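Local structure of putative decarboxylase involved in desferrioxamine biosynthesis (Erwinia amylovora, 5O5C) at residues L153-L158 with L305-S310; W185-A188 with H193-K196; T434-Y439 with A470-N475. The protein is a pyridoxal-phosphate-dependent group II decarboxylase that probably converts lysine to cadaverine for biosynthesis of the siderophore desferrioxamine. All coordinates share one frame; numbering follows the deposited sequence.

Contact 1: residues L153-L158 with L305-S310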
loop_
_atom_site.group_PDB
_atom_site.type_symbol
_atom_site.label_atom_id
_atom_site.label_comp_id
_atom_site.label_asym_id
_atom_site.label_seq_id
_atom_site.Cartn_x
_atom_site.Cartn_y
_atom_site.Cartn_z
ATOM N N LEU B 153 -3.003 20.470 0.187
ATOM C CA LEU B 153 -2.046 21.394 -0.403
ATOM C C LEU B 153 -2.310 22.875 0.009
ATOM O O LEU B 153 -1.365 23.667 0.179
ATOM C CB LEU B 153 -2.084 21.305 -1.896
ATOM C CG LEU B 153 -1.458 20.083 -2.548
ATOM C CD1 LEU B 153 -2.005 20.085 -3.939
ATOM C CD2 LEU B 153 0.064 20.128 -2.572
ATOM N N SER B 154 -3.583 23.215 0.156
ATOM C CA SER B 154 -3.980 24.504 0.724
ATOM C C SER B 154 -3.435 24.759 2.116
ATOM O O SER B 154 -3.116 25.904 2.459
ATOM C CB SER B 154 -5.490 24.625 0.752
ATOM O OG SER B 154 -5.870 25.915 1.146
ATOM N N ARG B 155 -3.302 23.707 2.915
ATOM C CA ARG B 155 -2.840 23.852 4.282
ATOM C C ARG B 155 -1.344 23.897 4.340
ATOM O O ARG B 155 -0.794 24.554 5.227
ATOM C CB ARG B 155 -3.345 22.697 5.099
ATOM C CG ARG B 155 -4.858 22.641 5.138
ATOM C CD ARG B 155 -5.266 23.334 6.347
ATOM N NE ARG B 155 -6.687 23.455 6.544
ATOM C CZ ARG B 155 -7.230 23.616 7.743
ATOM N NH1 ARG B 155 -6.474 23.618 8.835
ATOM N NH2 ARG B 155 -8.521 23.826 7.847
ATOM N N ILE B 156 -0.677 23.191 3.417
ATOM C CA ILE B 156 0.786 23.250 3.342
ATOM C C ILE B 156 1.233 24.622 2.846
ATOM O O ILE B 156 2.288 25.133 3.276
ATOM C CB ILE B 156 1.351 22.183 2.401
ATOM C CG1 ILE B 156 1.252 20.805 3.027
ATOM C CG2 ILE B 156 2.806 22.437 2.015
ATOM C CD1 ILE B 156 1.268 19.689 1.980
ATOM N N GLY B 157 0.445 25.175 1.915
ATOM C CA GLY B 157 0.758 26.459 1.296
ATOM C C GLY B 157 1.578 26.360 0.021
ATOM O O GLY B 157 2.137 27.347 -0.436
ATOM N N LEU B 158 1.666 25.175 -0.563
ATOM C CA LEU B 158 2.348 25.040 -1.856
ATOM C C LEU B 158 1.676 25.894 -2.971
ATOM O O LEU B 158 0.472 26.116 -2.958
ATOM C CB LEU B 158 2.446 23.561 -2.250
ATOM C CG LEU B 158 3.367 22.747 -1.318
ATOM C CD1 LEU B 158 3.409 21.270 -1.658
ATOM C CD2 LEU B 158 4.780 23.293 -1.213
ATOM N N LEU B 305 0.280 19.361 12.558
ATOM C CA LEU B 305 0.280 20.794 12.829
ATOM C C LEU B 305 -0.428 21.611 11.744
ATOM O O LEU B 305 -0.758 22.786 11.982
ATOM C CB LEU B 305 1.705 21.286 13.040
ATOM C CG LEU B 305 2.489 20.716 14.205
ATOM C CD1 LEU B 305 3.932 21.188 14.146
ATOM C CD2 LEU B 305 1.830 21.101 15.517
ATOM N N LEU B 306 -0.696 20.990 10.578
ATOM C CA LEU B 306 -1.442 21.630 9.502
ATOM C C LEU B 306 -2.865 21.937 9.873
ATOM O O LEU B 306 -3.514 22.767 9.206
ATOM C CB LEU B 306 -1.447 20.772 8.223
ATOM C CG LEU B 306 -0.122 20.496 7.551
ATOM C CD1 LEU B 306 -0.368 19.569 6.377
ATOM C CD2 LEU B 306 0.567 21.777 7.101
ATOM N N VAL B 307 -3.366 21.272 10.915
ATOM C CA VAL B 307 -4.718 21.530 11.462
ATOM C C VAL B 307 -4.773 22.228 12.832
ATOM O O VAL B 307 -5.861 22.381 13.374
ATOM C CB VAL B 307 -5.588 20.252 11.517
ATOM C CG1 VAL B 307 -5.982 19.823 10.119
ATOM C CG2 VAL B 307 -4.930 19.108 12.253
ATOM N N SER B 308 -3.645 22.703 13.355
ATOM C CA SER B 308 -3.621 23.354 14.672
ATOM C C SER B 308 -3.794 24.866 14.519
ATOM O O SER B 308 -3.036 25.520 13.778
ATOM C CB SER B 308 -2.326 23.030 15.412
ATOM O OG SER B 308 -2.277 23.630 16.697
ATOM N N GLU B 309 -4.842 25.382 15.165
ATOM C CA GLU B 309 -5.142 26.820 15.270
ATOM C C GLU B 309 -3.922 27.683 15.575
ATOM O O GLU B 309 -3.738 28.716 14.936
ATOM C CB GLU B 309 -6.215 27.072 16.364
ATOM C CG GLU B 309 -5.848 26.581 17.792
ATOM C CD GLU B 309 -6.741 27.153 18.892
ATOM O OE1 GLU B 309 -7.982 27.153 18.737
ATOM O OE2 GLU B 309 -6.200 27.593 19.935
ATOM N N SER B 310 -3.090 27.247 16.529
ATOM C CA SER B 310 -1.991 28.060 17.059
ATOM C C SER B 310 -0.595 27.574 16.673
ATOM O O SER B 310 0.311 28.387 16.545
ATOM C CB SER B 310 -2.086 28.163 18.578
ATOM O OG SER B 310 -2.099 26.890 19.198
#

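Contact 2: residues W185-A188 with H193-K196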
loop_
_atom_site.group_PDB
_atom_site.type_symbol
_atom_site.label_atom_id
_atom_site.label_comp_id
_atom_site.label_asym_id
_atom_site.label_seq_id
_atom_site.Cartn_x
_atom_site.Cartn_y
_atom_site.Cartn_z
ATOM N N TRP B 185 16.828 15.972 -11.321
ATOM C CA TRP B 185 18.201 16.438 -11.381
ATOM C C TRP B 185 18.816 15.956 -12.679
ATOM O O TRP B 185 19.418 16.743 -13.411
ATOM C CB TRP B 185 19.047 15.930 -10.215
ATOM C CG TRP B 185 20.476 16.383 -10.331
ATOM C CD1 TRP B 185 21.472 15.785 -11.043
ATOM C CD2 TRP B 185 21.057 17.544 -9.728
ATOM N NE1 TRP B 185 22.640 16.487 -10.913
ATOM C CE2 TRP B 185 22.417 17.581 -10.125
ATOM C CE3 TRP B 185 20.565 18.557 -8.896
ATOM C CZ2 TRP B 185 23.291 18.593 -9.718
ATOM C CZ3 TRP B 185 21.429 19.567 -8.488
ATOM C CH2 TRP B 185 22.792 19.573 -8.896
ATOM N N CYS B 186 18.673 14.662 -12.964
ATOM C CA CYS B 186 19.171 14.128 -14.224
ATOM C C CYS B 186 18.637 14.856 -15.468
ATOM O O CYS B 186 19.391 15.019 -16.428
ATOM C CB CYS B 186 18.888 12.644 -14.372
ATOM S SG CYS B 186 19.777 11.969 -15.794
ATOM N N ALA B 187 17.372 15.281 -15.463
ATOM C CA ALA B 187 16.772 16.006 -16.637
ATOM C C ALA B 187 17.236 17.465 -16.852
ATOM O O ALA B 187 17.139 18.034 -17.967
ATOM C CB ALA B 187 15.259 15.968 -16.549
ATOM N N ALA B 188 17.695 18.096 -15.787
ATOM C CA ALA B 188 18.089 19.471 -15.861
ATOM C C ALA B 188 19.577 19.524 -16.173
ATOM O O ALA B 188 20.016 20.475 -16.792
ATOM C CB ALA B 188 17.714 20.211 -14.568
ATOM N N HIS B 193 18.376 13.289 -21.290
ATOM C CA HIS B 193 18.799 11.954 -20.829
ATOM C C HIS B 193 17.857 11.620 -19.677
ATOM O O HIS B 193 18.126 12.021 -18.533
ATOM C CB HIS B 193 20.235 11.964 -20.299
ATOM C CG HIS B 193 20.697 10.635 -19.779
ATOM N ND1 HIS B 193 20.025 9.942 -18.790
ATOM C CD2 HIS B 193 21.767 9.872 -20.111
ATOM C CE1 HIS B 193 20.639 8.798 -18.561
ATOM N NE2 HIS B 193 21.703 8.732 -19.346
ATOM N N LEU B 194 16.772 10.897 -19.973
ATOM C CA LEU B 194 15.766 10.574 -18.956
ATOM C C LEU B 194 15.977 9.208 -18.318
ATOM O O LEU B 194 15.886 8.160 -19.005
ATOM C CB LEU B 194 14.358 10.637 -19.537
ATOM C CG LEU B 194 13.782 12.006 -19.896
ATOM C CD1 LEU B 194 12.357 11.828 -20.401
ATOM C CD2 LEU B 194 13.817 12.957 -18.702
ATOM N N ILE B 195 16.181 9.213 -17.003
ATOM C CA ILE B 195 16.500 8.001 -16.259
ATOM C C ILE B 195 15.497 6.881 -16.556
ATOM O O ILE B 195 15.907 5.734 -16.766
ATOM C CB ILE B 195 16.696 8.252 -14.744
ATOM C CG1 ILE B 195 17.982 9.046 -14.513
ATOM C CG2 ILE B 195 16.761 6.930 -13.980
ATOM C CD1 ILE B 195 18.223 9.508 -13.103
ATOM N N LYS B 196 14.217 7.254 -16.623
ATOM C CA LYS B 196 13.089 6.356 -16.912
ATOM C C LYS B 196 13.321 5.392 -18.056
ATOM O O LYS B 196 12.950 4.240 -18.000
ATOM C CB LYS B 196 11.881 7.171 -17.349
ATOM C CG LYS B 196 10.859 7.448 -16.287
ATOM C CD LYS B 196 9.805 8.379 -16.865
ATOM C CE LYS B 196 8.863 7.683 -17.798
ATOM N NZ LYS B 196 7.810 8.652 -18.151
#

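Contact 3: residues T434-Y439 with A470-N475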
loop_
_atom_site.group_PDB
_atom_site.type_symbol
_atom_site.label_atom_id
_atom_site.label_comp_id
_atom_site.label_asym_id
_atom_site.label_seq_id
_atom_site.Cartn_x
_atom_site.Cartn_y
_atom_site.Cartn_z
ATOM N N THR B 434 6.319 13.608 21.574
ATOM C CA THR B 434 7.240 12.548 21.943
ATOM C C THR B 434 8.225 13.040 23.023
ATOM O O THR B 434 8.602 14.202 23.019
ATOM C CB THR B 434 7.956 12.105 20.673
ATOM O OG1 THR B 434 7.845 10.693 20.508
ATOM C CG2 THR B 434 9.345 12.509 20.654
ATOM N N GLN B 435 8.623 12.154 23.935
ATOM C CA GLN B 435 9.597 12.464 24.978
ATOM C C GLN B 435 10.617 11.321 25.093
ATOM O O GLN B 435 10.233 10.198 25.333
ATOM C CB GLN B 435 8.838 12.684 26.297
ATOM C CG GLN B 435 9.674 13.176 27.469
ATOM C CD GLN B 435 10.363 14.517 27.271
ATOM O OE1 GLN B 435 9.704 15.486 27.057
ATOM N NE2 GLN B 435 11.695 14.559 27.368
ATOM N N ILE B 436 11.910 11.613 24.896
ATOM C CA ILE B 436 12.974 10.664 25.038
ATOM C C ILE B 436 13.637 10.854 26.413
ATOM O O ILE B 436 14.104 11.945 26.753
ATOM C CB ILE B 436 14.026 10.792 23.890
ATOM C CG1 ILE B 436 13.394 10.526 22.518
ATOM C CG2 ILE B 436 15.169 9.807 24.090
ATOM C CD1 ILE B 436 12.622 9.225 22.413
ATOM N N PHE B 437 13.678 9.778 27.189
ATOM C CA PHE B 437 14.190 9.833 28.523
ATOM C C PHE B 437 14.776 8.487 28.920
ATOM O O PHE B 437 14.582 7.497 28.206
ATOM C CB PHE B 437 13.057 10.224 29.481
ATOM C CG PHE B 437 11.931 9.231 29.556
ATOM C CD1 PHE B 437 10.894 9.242 28.616
ATOM C CD2 PHE B 437 11.869 8.311 30.612
ATOM C CE1 PHE B 437 9.847 8.337 28.711
ATOM C CE2 PHE B 437 10.830 7.398 30.704
ATOM C CZ PHE B 437 9.817 7.402 29.747
ATOM N N ARG B 438 15.499 8.459 30.041
ATOM C CA ARG B 438 15.931 7.195 30.622
ATOM C C ARG B 438 16.009 7.204 32.136
ATOM O O ARG B 438 16.116 8.240 32.777
ATOM C CB ARG B 438 17.241 6.689 30.047
ATOM C CG ARG B 438 18.446 7.542 30.323
ATOM C CD ARG B 438 19.742 6.891 29.851
ATOM N NE ARG B 438 20.860 7.692 30.297
ATOM C CZ ARG B 438 22.134 7.548 29.958
ATOM N NH1 ARG B 438 22.535 6.601 29.130
ATOM N NH2 ARG B 438 23.021 8.397 30.474
ATOM N N TYR B 439 15.977 6.000 32.672
ATOM C CA TYR B 439 16.137 5.791 34.060
ATOM C C TYR B 439 17.628 5.722 34.391
ATOM O O TYR B 439 18.330 4.845 33.952
ATOM C CB TYR B 439 15.388 4.536 34.468
ATOM C CG TYR B 439 15.439 4.263 35.945
ATOM C CD1 TYR B 439 14.704 5.035 36.843
ATOM C CD2 TYR B 439 16.239 3.238 36.447
ATOM C CE1 TYR B 439 14.771 4.804 38.201
ATOM C CE2 TYR B 439 16.314 2.994 37.795
ATOM C CZ TYR B 439 15.564 3.782 38.671
ATOM O OH TYR B 439 15.626 3.525 40.012
ATOM N N ALA B 470 8.106 2.592 24.316
ATOM C CA ALA B 470 8.997 2.279 23.179
ATOM C C ALA B 470 10.416 2.601 23.588
ATOM O O ALA B 470 10.658 3.073 24.685
ATOM C CB ALA B 470 8.584 3.049 21.934
ATOM N N GLY B 471 11.355 2.374 22.693
ATOM C CA GLY B 471 12.786 2.517 22.992
ATOM C C GLY B 471 13.496 3.080 21.798
ATOM O O GLY B 471 12.966 3.083 20.721
ATOM N N THR B 472 14.675 3.645 22.030
ATOM C CA THR B 472 15.460 4.245 20.974
ATOM C C THR B 472 16.926 4.283 21.422
ATOM O O THR B 472 17.216 4.386 22.621
ATOM C CB THR B 472 15.053 5.706 20.620
ATOM O OG1 THR B 472 15.704 6.610 21.509
ATOM C CG2 THR B 472 13.593 5.960 20.708
ATOM N N LYS B 473 17.835 4.195 20.463
ATOM C CA LYS B 473 19.256 4.462 20.753
ATOM C C LYS B 473 19.553 5.921 20.382
ATOM O O LYS B 473 19.149 6.374 19.334
ATOM C CB LYS B 473 20.165 3.515 19.976
ATOM C CG LYS B 473 20.693 2.349 20.779
ATOM C CD LYS B 473 21.215 1.248 19.854
ATOM C CE LYS B 473 22.554 0.706 20.328
ATOM N NZ LYS B 473 23.098 -0.326 19.415
ATOM N N VAL B 474 20.215 6.652 21.269
ATOM C CA VAL B 474 20.659 8.018 21.028
ATOM C C VAL B 474 22.112 8.012 21.376
ATOM O O VAL B 474 22.459 7.799 22.541
ATOM C CB VAL B 474 19.958 9.023 21.934
ATOM C CG1 VAL B 474 20.585 10.415 21.831
ATOM C CG2 VAL B 474 18.479 9.056 21.617
ATOM N N ASN B 475 22.939 8.203 20.352
ATOM C CA ASN B 475 24.401 8.171 20.445
ATOM C C ASN B 475 24.906 6.842 21.016
ATOM O O ASN B 475 25.818 6.815 21.818
ATOM C CB ASN B 475 24.941 9.427 21.189
ATOM C CG ASN B 475 24.930 9.289 22.715
ATOM O OD1 ASN B 475 25.856 8.738 23.299
ATOM N ND2 ASN B 475 23.901 9.809 23.362
#

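Contact 1: residues L153-L158 with L305-S310
Arg155, in the last turn of helix 140-156, lays its side chain along the backbone of Leu306 and bonds to its carbonyl. NH1 donates to Leu306 O over 3.1 Å with a nearly straight N-H...O angle of 159°, meeting a lone pair in the carbonyl plane while the oxygen lies at the guanidinium edge. A bend at chi2 (-95°) turns the chain toward the 3-10 turn, and CD rests 3.4 Å from the same Leu306 O. Leu306 answers from its side: its CD2 lies 3.6 Å from Arg155 O, and its CD1 meets Ile156 CG1 at 3.9 Å.

The other end of the guanidinium is held as well: NH2 forms a salt bridge with Asp77 of the second subunit, which probably helps Arg155 tolerate the like charge of Arg312 close to its NH1. Arg312 also gives Leu306 O a weak hydrogen bond. The helix stops at Gly157, whose positive phi (91°) takes the chain out of helical geometry.

Around the contact, Ile156 packs on Phe342 of strand 339-343 in the central mixed sheet and Arg155 touches Pro397 of helix 397-420, while Ser308 OG bonds to Asp405 of that helix.

Contact 2: residues W185-A188 with H193-K196
Cys186 packs its CB against the end of Ile195, touching CD1 at 3.4 Å, shorter than a usual carbon-carbon contact, with Ile195 CG1 just behind. The two residues belong to the tight connection between two helices in the large, cofactor-binding domain of this fold-type I enzyme: helix 170-189 runs out, the chain reverses, and Leu194, at the N-cap position, leads into the short helix 195-198.

The sulfur is turned away from its own backbone nitrogen (chi1 -170°), which carries it alongside Ile195 toward His193. There SG lies 4.4 Å from the centroid of the His193 ring, approaching obliquely at 49° from the ring normal. The thiol thus touches both an aliphatic chain and an imidazole, and it also comes 3.2 Å from the backbone oxygen, His193 O.

Outside the turn, Trp207 of strand 207-212 touches both Cys186 and Ile195, and Pro201 packs on both Cys186 and His193, so the last turns of helix 170-189 are joined to a strand of the central sheet. Helix 195-198 also meets the second subunit: its Ile195 packs on Ala224 of that subunit, and the backbone of Lys196 hydrogen-bonds to it.

On the more exposed flank, the leucine chain bends back toward the first helix, bringing Leu194 CD2 to 4.0 Å from Ala187 CB.

Contact 3: residues T434-Y439 with A470-N475
Ile436, Thr472 and Val474 make this contact between two strands that are not direct neighbours. Strand 477-483 runs between strands 434-439 and 470-474, antiparallel to both, and bonds to the backbone of each: Gln435 pairs with Phe482, Phe437 with Leu480 and Ala470 with Lys481. The two strands therefore meet through side chains alone, with the CA atoms of Ile436 and Thr472 8.0 Å apart.

Ile436 has the most surface buried, and both of its branches are used. Its CG1 lies beside the backbone nitrogen and the chain then bends at chi2 (-52°), sending CD1 toward Thr472, where the two side chains meet tip to tip, CD1 to CG2, at 3.8 Å. The other branch, Ile436 CG2, reaches both partners, 4.1 Å from Thr472 OG1 and 4.2 Å from Val474 CG2. Thr472 and Val474, two residues apart on one strand, thus present the same side to a single isoleucine; the valine crosses it at a slant and adds the smaller share.

The packing extends beyond these three. Ile436 also touches Lys481 of the intervening strand, while Thr472 packs on Asp274 and Val474 on Phe275, in the loop that follows Thr273, a residue that binds pyridoxal 5'-phosphate; the side chains of Thr472 and Thr273 are about 7 Å apart. Gln435 and Phe437, the residues flanking Ile436, pack instead on helix 397-420.

Strand 434-439 is followed by helix 448-464 and then by strand 470-474, which has the same sense in the sheet order, though the twist turns the two steeply; strand 477-483 is inserted between them. This is a split beta-alpha-beta arrangement within the four-stranded antiparallel sheet of this chain, consistent with the C-terminal small domain of fold-type I PLP enzymes.

How the contacts relate
Contact 2 is nested within the chain loop that contact 1 closes, whereas contact 3 follows both in sequence. None touches another: nearest atoms are about 17 Å apart for contacts 1 and 2, 11 Å for contacts 1 and 3, and 31 Å for contacts 2 and 3. Contacts 1 and 3 lie nearer the cofactor without touching it, the side chain of Leu306 about 13 Å and that of Thr472 about 11 Å from a bound pyridoxal phosphate; contact 2 lies away from it. Helix 397-420 links the first and third, being packed by residues of 305-310 and of 434-439. Contacts 1 and 2 involve residues that meet the second subunit; contact 3 stays within one chain.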